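Local coordinates for phosphoribosylaminoimidazole-succinocarboxamide synthase (Thermotoga maritima, PDB 1KUT), which catalyses the ATP-dependent joining of L-aspartate to the carboxyl group of 5-amino-1-(5-phosphoribosyl)imidazole-4-carboxylate, a step of de novo purine biosynthesis, at residues Gly5-Val10 and Gly184-Pro189; Lys78-Glu83 and Glu142-Ala147; Val85-Lys90 and Val95-Gly100; Glu157-Ala162 and Asp190-Arg195. One frame throughout, in Å; residues are numbered along the deposited sequence.

Interaction 1: residues Gly5-Val10 and Gly184-Pro189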
loop_
_atom_site.group_PDB
_atom_site.type_symbol
_atom_site.label_atom_id
_atom_site.label_comp_id
_atom_site.label_asym_id
_atom_site.label_seq_id
_atom_site.Cartn_x
_atom_site.Cartn_y
_atom_site.Cartn_z
ATOM N N GLY B 5 17.214 10.853 16.056
ATOM C CA GLY B 5 15.997 10.858 15.253
ATOM C C GLY B 5 15.210 12.140 15.499
ATOM O O GLY B 5 15.751 13.099 16.047
ATOM N N LYS B 6 13.935 12.175 15.126
ATOM C CA LYS B 6 13.140 13.392 15.305
ATOM C C LYS B 6 12.659 13.718 16.724
ATOM O O LYS B 6 12.586 14.897 17.084
ATOM C CB LYS B 6 11.938 13.379 14.343
ATOM N N THR B 7 12.324 12.705 17.529
ATOM C CA THR B 7 11.847 12.964 18.892
ATOM C C THR B 7 12.709 12.341 19.979
ATOM O O THR B 7 12.486 12.562 21.181
ATOM C CB THR B 7 10.406 12.456 19.105
ATOM O OG1 THR B 7 10.400 11.026 19.219
ATOM C CG2 THR B 7 9.525 12.874 17.943
ATOM N N LYS B 8 13.686 11.550 19.567
ATOM C CA LYS B 8 14.552 10.918 20.539
ATOM C C LYS B 8 15.910 10.594 19.954
ATOM O O LYS B 8 16.085 10.551 18.729
ATOM C CB LYS B 8 13.885 9.656 21.105
ATOM C CG LYS B 8 13.259 8.781 20.061
ATOM C CD LYS B 8 12.338 7.766 20.698
ATOM C CE LYS B 8 11.456 7.131 19.647
ATOM N NZ LYS B 8 10.591 8.133 18.974
ATOM N N ILE B 9 16.864 10.386 20.857
ATOM C CA ILE B 9 18.236 10.071 20.508
ATOM C C ILE B 9 18.575 8.709 21.109
ATOM O O ILE B 9 18.284 8.442 22.282
ATOM C CB ILE B 9 19.194 11.119 21.113
ATOM C CG1 ILE B 9 18.718 12.527 20.762
ATOM C CG2 ILE B 9 20.600 10.915 20.592
ATOM C CD1 ILE B 9 19.385 13.618 21.575
ATOM N N VAL B 10 19.184 7.840 20.314
ATOM C CA VAL B 10 19.567 6.539 20.826
ATOM C C VAL B 10 21.086 6.475 20.954
ATOM O O VAL B 10 21.825 6.917 20.073
ATOM C CB VAL B 10 19.076 5.395 19.909
ATOM C CG1 VAL B 10 19.875 5.374 18.626
ATOM C CG2 VAL B 10 19.195 4.070 20.626
ATOM N N GLY B 184 9.947 -1.863 19.244
ATOM C CA GLY B 184 10.931 -0.856 19.585
ATOM C C GLY B 184 10.222 0.477 19.712
ATOM O O GLY B 184 9.069 0.548 20.147
ATOM N N ASP B 185 10.917 1.529 19.318
ATOM C CA ASP B 185 10.407 2.888 19.345
ATOM C C ASP B 185 9.734 3.293 20.644
ATOM O O ASP B 185 10.294 3.084 21.717
ATOM C CB ASP B 185 9.462 3.121 18.173
ATOM C CG ASP B 185 9.425 4.586 17.748
ATOM O OD1 ASP B 185 10.510 5.144 17.490
ATOM O OD2 ASP B 185 8.329 5.178 17.675
ATOM N N GLU B 186 8.539 3.869 20.564
ATOM C CA GLU B 186 7.846 4.330 21.762
ATOM C C GLU B 186 6.331 4.107 21.718
ATOM O O GLU B 186 5.806 3.461 20.802
ATOM C CB GLU B 186 8.133 5.822 21.968
ATOM C CG GLU B 186 7.480 6.757 20.926
ATOM C CD GLU B 186 7.794 8.246 21.158
ATOM O OE1 GLU B 186 8.877 8.719 20.735
ATOM O OE2 GLU B 186 6.962 8.946 21.777
ATOM N N ILE B 187 5.641 4.642 22.722
ATOM C CA ILE B 187 4.196 4.547 22.807
ATOM C C ILE B 187 3.694 5.759 23.574
ATOM O O ILE B 187 3.597 5.737 24.803
ATOM C CB ILE B 187 3.726 3.280 23.543
ATOM C CG1 ILE B 187 4.278 2.023 22.878
ATOM C CG2 ILE B 187 2.224 3.201 23.475
ATOM C CD1 ILE B 187 3.797 0.737 23.545
ATOM N N SER B 188 3.361 6.823 22.851
ATOM C CA SER B 188 2.886 8.034 23.502
ATOM C C SER B 188 1.963 8.774 22.563
ATOM O O SER B 188 1.696 8.303 21.462
ATOM C CB SER B 188 4.076 8.926 23.846
ATOM O OG SER B 188 4.703 9.376 22.648
ATOM N N PRO B 189 1.452 9.945 22.996
ATOM C CA PRO B 189 0.555 10.725 22.137
ATOM C C PRO B 189 1.172 10.970 20.776
ATOM O O PRO B 189 0.467 11.255 19.811
ATOM C CB PRO B 189 0.336 12.001 22.945
ATOM C CG PRO B 189 0.254 11.447 24.355
ATOM C CD PRO B 189 1.450 10.481 24.370
#
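A salt-bridge network of Lys8, Asp185 and Glu186 ties the start of strand 8-13, in the N-terminal five-stranded sheet, to the loop between strands 181-183 and 192-196. The ammonium group is the joint. NZ of Lys8 donates to OE1 of Glu186 at 2.5 Å, meeting the lone pair of OE1 that faces away from OE2, and pairs with OD1 of Asp185 at 3.3 Å. The lysine chain runs extended as far as CE, then bends at its last torsion (chi4 -61°), which brings NZ back to OG1 of Thr7, 2.9 Å off and hydrogen-bonded to it. NZ is thus gripped from both segments. At the far oxygen of Glu186, OE2 receives a very short bond from OG of Ser188, so both ends of the carboxylate are engaged. A methionine in place of Lys8 would probably leave Asp185 and Glu186 close together without the positive charge that bridges them, and OG1 of Thr7 without this donor. Phe21 of strand 16-21 packs on both Lys8 and Glu186, Thr47 of helix 39-55 lies against Glu186, and Lys170 of strand 164-175 makes a weak, long ion pair with Asp185.

Interaction 2: residues Lys78-Glu83 and Glu142-Ala147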
loop_
_atom_site.group_PDB
_atom_site.type_symbol
_atom_site.label_atom_id
_atom_site.label_comp_id
_atom_site.label_asym_id
_atom_site.label_seq_id
_atom_site.Cartn_x
_atom_site.Cartn_y
_atom_site.Cartn_z
ATOM N N LYS B 78 17.831 -4.774 15.852
ATOM C CA LYS B 78 18.174 -4.402 14.489
ATOM C C LYS B 78 16.794 -4.027 13.929
ATOM O O LYS B 78 16.012 -4.890 13.527
ATOM C CB LYS B 78 18.780 -5.573 13.705
ATOM C CG LYS B 78 19.517 -5.092 12.442
ATOM C CD LYS B 78 20.068 -6.238 11.586
ATOM C CE LYS B 78 20.915 -5.682 10.434
ATOM N NZ LYS B 78 20.161 -4.655 9.645
HETATM N N MSE B 79 16.495 -2.730 13.943
HETATM C CA MSE B 79 15.198 -2.224 13.497
HETATM C C MSE B 79 14.840 -2.454 12.027
HETATM O O MSE B 79 15.716 -2.524 11.159
HETATM C CB MSE B 79 15.115 -0.725 13.802
HETATM C CG MSE B 79 15.243 -0.368 15.290
HETATM SE SE MSE B 79 13.854 -1.158 16.420
HETATM C CE MSE B 79 12.308 -0.327 15.589
ATOM N N PHE B 80 13.545 -2.601 11.760
ATOM C CA PHE B 80 13.058 -2.741 10.394
ATOM C C PHE B 80 12.736 -1.311 9.955
ATOM O O PHE B 80 12.188 -0.532 10.737
ATOM C CB PHE B 80 11.770 -3.563 10.327
ATOM C CG PHE B 80 11.962 -5.040 10.560
ATOM C CD1 PHE B 80 12.068 -5.552 11.841
ATOM C CD2 PHE B 80 11.992 -5.926 9.486
ATOM C CE1 PHE B 80 12.194 -6.929 12.047
ATOM C CE2 PHE B 80 12.119 -7.301 9.690
ATOM C CZ PHE B 80 12.218 -7.796 10.970
ATOM N N PRO B 81 13.081 -0.942 8.707
ATOM C CA PRO B 81 12.797 0.417 8.219
ATOM C C PRO B 81 11.297 0.467 7.947
ATOM O O PRO B 81 10.854 0.703 6.816
ATOM C CB PRO B 81 13.622 0.494 6.940
ATOM C CG PRO B 81 13.501 -0.916 6.398
ATOM C CD PRO B 81 13.686 -1.776 7.646
ATOM N N LEU B 82 10.514 0.268 9.000
ATOM C CA LEU B 82 9.076 0.192 8.837
ATOM C C LEU B 82 8.265 0.850 9.941
ATOM O O LEU B 82 8.708 0.948 11.083
ATOM C CB LEU B 82 8.713 -1.292 8.755
ATOM C CG LEU B 82 8.090 -1.939 7.524
ATOM C CD1 LEU B 82 8.683 -1.400 6.215
ATOM C CD2 LEU B 82 8.302 -3.437 7.675
ATOM N N GLU B 83 7.073 1.305 9.577
ATOM C CA GLU B 83 6.131 1.909 10.505
ATOM C C GLU B 83 4.873 1.068 10.310
ATOM O O GLU B 83 4.321 1.022 9.226
ATOM C CB GLU B 83 5.876 3.373 10.147
ATOM C CG GLU B 83 7.024 4.289 10.529
ATOM C CD GLU B 83 6.688 5.771 10.375
ATOM O OE1 GLU B 83 5.536 6.164 10.663
ATOM O OE2 GLU B 83 7.586 6.553 9.983
ATOM N N GLU B 142 4.255 -11.274 8.849
ATOM C CA GLU B 142 3.060 -11.818 9.491
ATOM C C GLU B 142 3.173 -11.785 11.015
ATOM O O GLU B 142 2.170 -11.643 11.713
ATOM C CB GLU B 142 2.801 -13.245 9.009
ATOM C CG GLU B 142 1.321 -13.600 8.858
ATOM C CD GLU B 142 0.580 -12.665 7.900
ATOM O OE1 GLU B 142 1.235 -12.102 6.993
ATOM O OE2 GLU B 142 -0.660 -12.501 8.040
ATOM N N LYS B 143 4.385 -11.923 11.534
ATOM C CA LYS B 143 4.595 -11.855 12.977
ATOM C C LYS B 143 4.288 -10.420 13.416
ATOM O O LYS B 143 3.507 -10.194 14.348
ATOM C CB LYS B 143 6.046 -12.191 13.329
ATOM C CG LYS B 143 6.347 -13.686 13.331
ATOM C CD LYS B 143 7.780 -13.991 13.737
ATOM C CE LYS B 143 7.957 -15.487 13.971
ATOM N NZ LYS B 143 9.381 -15.866 14.207
HETATM N N MSE B 144 4.903 -9.460 12.726
HETATM C CA MSE B 144 4.706 -8.046 13.020
HETATM C C MSE B 144 3.249 -7.675 12.999
HETATM O O MSE B 144 2.817 -6.860 13.796
HETATM C CB MSE B 144 5.467 -7.164 12.027
HETATM C CG MSE B 144 6.927 -7.163 12.281
HETATM SE SE MSE B 144 7.743 -5.829 11.217
HETATM C CE MSE B 144 8.107 -6.898 9.610
ATOM N N LYS B 145 2.490 -8.252 12.074
ATOM C CA LYS B 145 1.061 -7.973 12.017
ATOM C C LYS B 145 0.359 -8.544 13.249
ATOM O O LYS B 145 -0.466 -7.870 13.863
ATOM C CB LYS B 145 0.443 -8.590 10.764
ATOM C CG LYS B 145 0.171 -7.601 9.640
ATOM C CD LYS B 145 -0.450 -8.295 8.421
ATOM C CE LYS B 145 -1.769 -8.991 8.761
ATOM N NZ LYS B 145 -2.394 -9.586 7.534
ATOM N N GLU B 146 0.685 -9.786 13.608
ATOM C CA GLU B 146 0.066 -10.452 14.762
ATOM C C GLU B 146 0.405 -9.716 16.051
ATOM O O GLU B 146 -0.441 -9.526 16.925
ATOM C CB GLU B 146 0.548 -11.910 14.879
ATOM C CG GLU B 146 0.364 -12.768 13.622
ATOM C CD GLU B 146 0.934 -14.192 13.779
ATOM O OE1 GLU B 146 0.342 -15.001 14.544
ATOM O OE2 GLU B 146 1.979 -14.496 13.140
ATOM N N ALA B 147 1.657 -9.307 16.166
ATOM C CA ALA B 147 2.086 -8.593 17.342
ATOM C C ALA B 147 1.335 -7.258 17.405
ATOM O O ALA B 147 0.717 -6.923 18.426
ATOM C CB ALA B 147 3.584 -8.371 17.279
#
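Met144, modelled as selenomethionine, reaches from helix 138-160 across the face of the Phe80 ring and ends against Leu82. Its SE atom stands 4.4 Å from the centroid of the Phe80 ring, only 13° off the ring normal. The terminal methyl CE lies over the ring as well, 4.2 Å from the same centroid but shifted toward the rim, where CD2 of Phe80 is 4.0 Å from it. Up to SE the Met144 chain runs nearly straight (chi2 -170°); there chi3, at -89°, swings the methyl out of line, so that selenium and methyl share the ring. The side chains of Phe80 and Met144 meet at a slant, whereas Leu82 crosses Met144 at about a right angle and brings its CD2 to 4.0 Å from CE of Met144. The methyl therefore sits where an aromatic face and a leucine branch converge. Around this buried group, Ala136 touches both Phe80 and Met144, Ile135 touches Leu82, and Val181 of strand 181-183 touches Met144. Farther round the helix, Lys145 forms a salt bridge with Asp128 of the second subunit. The arrangement is a Met-aromatic contact serving helix-on-sheet packing, with the long helix laid against the larger antiparallel sheet.

Interaction 3: residues Val85-Lys90 and Val95-Gly100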
loop_
_atom_site.group_PDB
_atom_site.type_symbol
_atom_site.label_atom_id
_atom_site.label_comp_id
_atom_site.label_asym_id
_atom_site.label_seq_id
_atom_site.Cartn_x
_atom_site.Cartn_y
_atom_site.Cartn_z
ATOM N N VAL B 85 1.075 0.502 11.236
ATOM C CA VAL B 85 -0.065 1.197 11.785
ATOM C C VAL B 85 -1.285 0.302 11.910
ATOM O O VAL B 85 -1.625 -0.442 10.982
ATOM C CB VAL B 85 -0.426 2.399 10.891
ATOM C CG1 VAL B 85 -1.636 3.136 11.448
ATOM C CG2 VAL B 85 0.776 3.332 10.775
ATOM N N VAL B 86 -1.937 0.364 13.069
ATOM C CA VAL B 86 -3.146 -0.404 13.277
ATOM C C VAL B 86 -4.272 0.603 13.449
ATOM O O VAL B 86 -4.165 1.554 14.246
ATOM C CB VAL B 86 -3.057 -1.294 14.524
ATOM C CG1 VAL B 86 -4.349 -2.076 14.689
ATOM C CG2 VAL B 86 -1.892 -2.261 14.389
ATOM N N ARG B 87 -5.347 0.424 12.692
ATOM C CA ARG B 87 -6.466 1.338 12.803
ATOM C C ARG B 87 -7.670 0.608 13.357
ATOM O O ARG B 87 -7.984 -0.499 12.928
ATOM C CB ARG B 87 -6.813 1.932 11.437
ATOM C CG ARG B 87 -5.690 2.762 10.840
ATOM C CD ARG B 87 -5.991 3.145 9.418
ATOM N NE ARG B 87 -4.801 3.683 8.769
ATOM C CZ ARG B 87 -4.281 4.881 9.016
ATOM N NH1 ARG B 87 -4.851 5.685 9.901
ATOM N NH2 ARG B 87 -3.179 5.266 8.381
ATOM N N LEU B 88 -8.323 1.242 14.329
ATOM C CA LEU B 88 -9.511 0.707 14.957
ATOM C C LEU B 88 -10.675 1.579 14.509
ATOM O O LEU B 88 -11.819 1.128 14.447
ATOM C CB LEU B 88 -9.371 0.776 16.482
ATOM C CG LEU B 88 -9.007 -0.500 17.249
ATOM C CD1 LEU B 88 -7.979 -1.289 16.505
ATOM C CD2 LEU B 88 -8.506 -0.127 18.633
ATOM N N LYS B 89 -10.373 2.834 14.204
ATOM C CA LYS B 89 -11.380 3.780 13.759
ATOM C C LYS B 89 -10.829 4.580 12.599
ATOM O O LYS B 89 -9.621 4.805 12.509
ATOM C CB LYS B 89 -11.777 4.730 14.886
ATOM C CG LYS B 89 -12.421 4.050 16.095
ATOM C CD LYS B 89 -13.047 5.071 17.031
ATOM C CE LYS B 89 -13.568 4.421 18.315
ATOM N NZ LYS B 89 -14.469 3.259 18.067
ATOM N N LYS B 90 -11.720 5.007 11.712
ATOM C CA LYS B 90 -11.327 5.771 10.535
ATOM C C LYS B 90 -10.836 7.153 10.921
ATOM O O LYS B 90 -11.580 7.935 11.505
ATOM C CB LYS B 90 -12.510 5.923 9.573
ATOM C CG LYS B 90 -13.111 4.632 9.056
ATOM C CD LYS B 90 -14.291 4.951 8.138
ATOM C CE LYS B 90 -15.026 3.698 7.663
ATOM N NZ LYS B 90 -16.330 4.040 6.993
ATOM N N VAL B 95 -8.982 8.573 6.041
ATOM C CA VAL B 95 -10.168 9.206 5.480
ATOM C C VAL B 95 -9.804 9.960 4.203
ATOM O O VAL B 95 -10.589 10.030 3.260
ATOM C CB VAL B 95 -10.838 10.155 6.496
ATOM C CG1 VAL B 95 -11.521 9.335 7.588
ATOM C CG2 VAL B 95 -9.801 11.087 7.118
ATOM N N ARG B 96 -8.587 10.492 4.156
ATOM C CA ARG B 96 -8.149 11.219 2.975
ATOM C C ARG B 96 -7.887 10.306 1.774
ATOM O O ARG B 96 -7.838 10.769 0.636
ATOM C CB ARG B 96 -6.888 12.028 3.298
ATOM C CG ARG B 96 -7.088 13.028 4.444
ATOM C CD ARG B 96 -6.016 14.099 4.427
ATOM N NE ARG B 96 -4.680 13.554 4.649
ATOM C CZ ARG B 96 -4.185 13.213 5.838
ATOM N NH1 ARG B 96 -4.911 13.362 6.944
ATOM N NH2 ARG B 96 -2.954 12.716 5.917
ATOM N N ARG B 97 -7.727 9.011 2.014
ATOM C CA ARG B 97 -7.468 8.078 0.917
ATOM C C ARG B 97 -8.699 7.288 0.485
ATOM O O ARG B 97 -8.899 7.033 -0.702
ATOM C CB ARG B 97 -6.382 7.071 1.313
ATOM C CG ARG B 97 -4.965 7.593 1.331
ATOM C CD ARG B 97 -4.033 6.512 1.851
ATOM N NE ARG B 97 -4.160 6.376 3.299
ATOM C CZ ARG B 97 -3.990 5.240 3.967
ATOM N NH1 ARG B 97 -3.689 4.118 3.314
ATOM N NH2 ARG B 97 -4.106 5.232 5.291
ATOM N N TYR B 98 -9.524 6.914 1.456
ATOM C CA TYR B 98 -10.689 6.093 1.180
ATOM C C TYR B 98 -12.023 6.704 1.576
ATOM O O TYR B 98 -13.064 6.055 1.438
ATOM C CB TYR B 98 -10.514 4.763 1.910
ATOM C CG TYR B 98 -9.144 4.170 1.714
ATOM C CD1 TYR B 98 -8.670 3.892 0.433
ATOM C CD2 TYR B 98 -8.307 3.908 2.799
ATOM C CE1 TYR B 98 -7.394 3.369 0.227
ATOM C CE2 TYR B 98 -7.017 3.378 2.609
ATOM C CZ TYR B 98 -6.568 3.112 1.319
ATOM O OH TYR B 98 -5.310 2.575 1.101
ATOM N N GLY B 99 -12.004 7.935 2.077
ATOM C CA GLY B 99 -13.245 8.563 2.497
ATOM C C GLY B 99 -13.774 7.940 3.785
ATOM O O GLY B 99 -13.053 7.229 4.496
ATOM N N GLY B 100 -15.040 8.201 4.095
ATOM C CA GLY B 100 -15.624 7.644 5.303
ATOM C C GLY B 100 -15.841 8.698 6.370
ATOM O O GLY B 100 -15.555 9.881 6.154
HETATM O O HOH W 1 -14.000 4.675 4.667
#
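Arg87 and Arg97 bring their guanidinium groups together, NH2 of Arg87 lying 3.2 Å from NH2 of Arg97 with the two planes 58° apart. Both are donors, and the approach is probably made tolerable by the carboxylate they share: Glu112 of strand 105-115 forms salt bridges through OE1 with NE of Arg87 and through OE2 with NH1 of Arg97. Arg97 turns an edge to Arg87. CE2 of Tyr98 lies toward the rim of one Arg97 face, 3.5 Å above it, whereas Val85 CG1 sits over the centre of an Arg87 face, 3.9 Å above it. The layout is a strand leading through a short loop into helix 93-98, which closes at Gly99, the first residue to leave helical angles. Here CB of Lys90 packs on CG1 of Val95 at 4.1 Å. The extended Lys90 chain then passes Gly100, its NZ lying 4.0 Å from CA of Gly100 and paired with Glu104. A water takes a weak bond from that NZ and gives a firmer one, 2.7 Å, to O of Gly99. The backbone angles of Gly100 call for glycine: a beta carbon would be jammed against the preceding carbonyl oxygen and, as the chain lies, against CD of Lys90. NE of Arg97 is anchored on O of Ser93, and from the helix Tyr98 OH hydrogen-bonds to O of Met124 of the second subunit.

Interaction 4: residues Glu157-Ala162 and Asp190-Arg195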
loop_
_atom_site.group_PDB
_atom_site.type_symbol
_atom_site.label_atom_id
_atom_site.label_comp_id
_atom_site.label_asym_id
_atom_site.label_seq_id
_atom_site.Cartn_x
_atom_site.Cartn_y
_atom_site.Cartn_z
ATOM N N GLU B 157 -7.849 -2.303 25.616
ATOM C CA GLU B 157 -8.530 -2.713 26.846
ATOM C C GLU B 157 -7.992 -1.928 28.035
ATOM O O GLU B 157 -8.694 -1.695 29.029
ATOM C CB GLU B 157 -8.335 -4.216 27.062
ATOM C CG GLU B 157 -8.797 -5.028 25.870
ATOM C CD GLU B 157 -8.180 -6.416 25.823
ATOM O OE1 GLU B 157 -6.941 -6.519 25.993
ATOM O OE2 GLU B 157 -8.925 -7.401 25.603
ATOM N N PHE B 158 -6.740 -1.518 27.912
ATOM C CA PHE B 158 -6.067 -0.740 28.935
ATOM C C PHE B 158 -6.752 0.617 29.125
ATOM O O PHE B 158 -7.229 0.932 30.219
ATOM C CB PHE B 158 -4.614 -0.518 28.528
ATOM C CG PHE B 158 -3.810 0.195 29.557
ATOM C CD1 PHE B 158 -3.327 -0.484 30.670
ATOM C CD2 PHE B 158 -3.554 1.557 29.432
ATOM C CE1 PHE B 158 -2.594 0.184 31.650
ATOM C CE2 PHE B 158 -2.828 2.237 30.403
ATOM C CZ PHE B 158 -2.344 1.551 31.516
ATOM N N PHE B 159 -6.794 1.414 28.059
ATOM C CA PHE B 159 -7.406 2.746 28.102
ATOM C C PHE B 159 -8.905 2.673 28.315
ATOM O O PHE B 159 -9.538 3.642 28.745
ATOM C CB PHE B 159 -7.128 3.499 26.803
ATOM C CG PHE B 159 -5.685 3.788 26.580
ATOM C CD1 PHE B 159 -4.993 4.628 27.445
ATOM C CD2 PHE B 159 -5.001 3.196 25.519
ATOM C CE1 PHE B 159 -3.630 4.878 27.262
ATOM C CE2 PHE B 159 -3.641 3.437 25.327
ATOM C CZ PHE B 159 -2.954 4.281 26.200
ATOM N N GLU B 160 -9.462 1.513 27.996
ATOM C CA GLU B 160 -10.883 1.251 28.134
ATOM C C GLU B 160 -11.295 1.457 29.595
ATOM O O GLU B 160 -12.351 2.024 29.889
ATOM C CB GLU B 160 -11.142 -0.189 27.690
ATOM C CG GLU B 160 -12.587 -0.551 27.448
ATOM C CD GLU B 160 -12.736 -1.913 26.784
ATOM O OE1 GLU B 160 -12.366 -2.935 27.418
ATOM O OE2 GLU B 160 -13.219 -1.953 25.624
ATOM N N ARG B 161 -10.445 1.009 30.513
ATOM C CA ARG B 161 -10.732 1.146 31.933
ATOM C C ARG B 161 -10.993 2.601 32.314
ATOM O O ARG B 161 -11.658 2.872 33.314
ATOM C CB ARG B 161 -9.568 0.635 32.773
ATOM C CG ARG B 161 -9.217 -0.821 32.610
ATOM C CD ARG B 161 -8.076 -1.131 33.567
ATOM N NE ARG B 161 -7.341 -2.343 33.229
ATOM C CZ ARG B 161 -6.180 -2.678 33.785
ATOM N NH1 ARG B 161 -5.638 -1.884 34.704
ATOM N NH2 ARG B 161 -5.555 -3.793 33.419
ATOM N N ALA B 162 -10.457 3.531 31.524
ATOM C CA ALA B 162 -10.612 4.963 31.779
ATOM C C ALA B 162 -11.623 5.624 30.845
ATOM O O ALA B 162 -11.734 6.853 30.804
ATOM C CB ALA B 162 -9.267 5.648 31.635
ATOM N N ASP B 190 2.493 10.853 20.686
ATOM C CA ASP B 190 3.158 11.041 19.399
ATOM C C ASP B 190 2.890 9.868 18.435
ATOM O O ASP B 190 3.005 10.027 17.225
ATOM C CB ASP B 190 4.674 11.158 19.582
ATOM C CG ASP B 190 5.118 12.539 20.014
ATOM O OD1 ASP B 190 6.341 12.783 20.009
ATOM O OD2 ASP B 190 4.270 13.377 20.362
ATOM N N THR B 191 2.527 8.697 18.961
ATOM C CA THR B 191 2.322 7.522 18.111
ATOM C C THR B 191 0.931 6.935 18.086
ATOM O O THR B 191 0.691 5.921 17.420
ATOM C CB THR B 191 3.300 6.367 18.497
ATOM O OG1 THR B 191 3.143 6.049 19.886
ATOM C CG2 THR B 191 4.741 6.773 18.256
ATOM N N PHE B 192 0.014 7.548 18.820
ATOM C CA PHE B 192 -1.350 7.065 18.843
ATOM C C PHE B 192 -2.337 8.203 19.045
ATOM O O PHE B 192 -1.966 9.280 19.533
ATOM C CB PHE B 192 -1.524 5.978 19.920
ATOM C CG PHE B 192 -1.316 6.448 21.347
ATOM C CD1 PHE B 192 -2.181 7.375 21.940
ATOM C CD2 PHE B 192 -0.321 5.873 22.137
ATOM C CE1 PHE B 192 -2.067 7.711 23.294
ATOM C CE2 PHE B 192 -0.196 6.201 23.501
ATOM C CZ PHE B 192 -1.079 7.123 24.077
ATOM N N ARG B 193 -3.579 7.950 18.632
ATOM C CA ARG B 193 -4.697 8.886 18.733
ATOM C C ARG B 193 -5.653 8.267 19.744
ATOM O O ARG B 193 -6.218 7.198 19.495
ATOM C CB ARG B 193 -5.424 9.005 17.391
ATOM C CG ARG B 193 -4.618 9.576 16.234
ATOM C CD ARG B 193 -5.459 9.466 14.955
ATOM N NE ARG B 193 -5.091 10.390 13.882
ATOM C CZ ARG B 193 -3.884 10.473 13.333
ATOM N NH1 ARG B 193 -2.896 9.692 13.757
ATOM N NH2 ARG B 193 -3.671 11.322 12.337
ATOM N N LEU B 194 -5.833 8.931 20.878
ATOM C CA LEU B 194 -6.700 8.408 21.923
ATOM C C LEU B 194 -7.787 9.430 22.207
ATOM O O LEU B 194 -7.500 10.618 22.367
ATOM C CB LEU B 194 -5.879 8.149 23.181
ATOM C CG LEU B 194 -6.595 7.476 24.344
ATOM C CD1 LEU B 194 -6.574 5.967 24.144
ATOM C CD2 LEU B 194 -5.908 7.869 25.653
ATOM N N ARG B 195 -9.030 8.976 22.281
ATOM C CA ARG B 195 -10.124 9.900 22.513
ATOM C C ARG B 195 -11.104 9.495 23.600
ATOM O O ARG B 195 -11.279 8.315 23.896
ATOM C CB ARG B 195 -10.886 10.115 21.212
ATOM C CG ARG B 195 -11.915 11.222 21.272
ATOM C CD ARG B 195 -12.268 11.657 19.872
ATOM N NE ARG B 195 -11.062 11.737 19.048
ATOM C CZ ARG B 195 -9.982 12.454 19.357
ATOM N NH1 ARG B 195 -9.954 13.169 20.478
ATOM N NH2 ARG B 195 -8.922 12.438 18.551
#
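Phe159 lies with one face of its ring under the branched end of Leu194. CD1 of Leu194 is 3.7 Å from the centroid of the Phe159 ring and 27° off its normal, a CH-pi contact displaced toward the side where the ring joins CB. CG of Phe159 is the nearest ring atom to that methyl, at 3.4 Å, which is tight. The other methyl, CD2 of Leu194, settles 3.8 Å from CD1 of Phe159, so both branches lie over the same face, one near CG and the other near the CD1-CE1 edge. Leu194 presents them because its CG lies opposite the backbone N (chi1 -174°). CD2 of Phe158 comes over the opposite face, clamping the ring between its own helix and the strand. At the far end CZ of Phe159 meets CZ of Phe192 at 4.0 Å; the planes stand at 54°, an oblique aromatic pair with side chains arriving from opposite directions. An alanine here in place of the phenylalanine is likely to open a gap between helix and strand and to deprive Leu194 and Phe192 of the surface they share. Leu223 and Cys224 of helix 214-229 pack on Phe159, while Leu50 of helix 39-55 and Ile169 of strand 164-175 pack on Phe192. Every side-chain group that meets across the two segments is hydrocarbon, so the end of helix 138-160 is held to strand 192-196 by shape and dispersion, including a CH-pi contact over the ring face.

Overall arrangement
Interaction 1 joins the N-terminal five-stranded sheet to a loop of the larger antiparallel sheet; the other three belong to that second sheet and the helices about it. Interactions 2 and 4 lie near opposite ends of helix 138-160, with centres 21 Å apart, and pin it to strands 78-87 and 192-196. Interaction 3 falls between the segments of interaction 2, sharing strand 78-87, and both precede interaction 4. Interactions 1 and 4 alternate along the chain, 5-10, 157-162, 184-189, 190-195, and touch where Ile187 meets Phe192. Thus one run, 184-195, bonds ionically to the N-terminal sheet and then packs against the long helix. Interaction 3, about 23 Å from interaction 1 between centres, faces the second subunit.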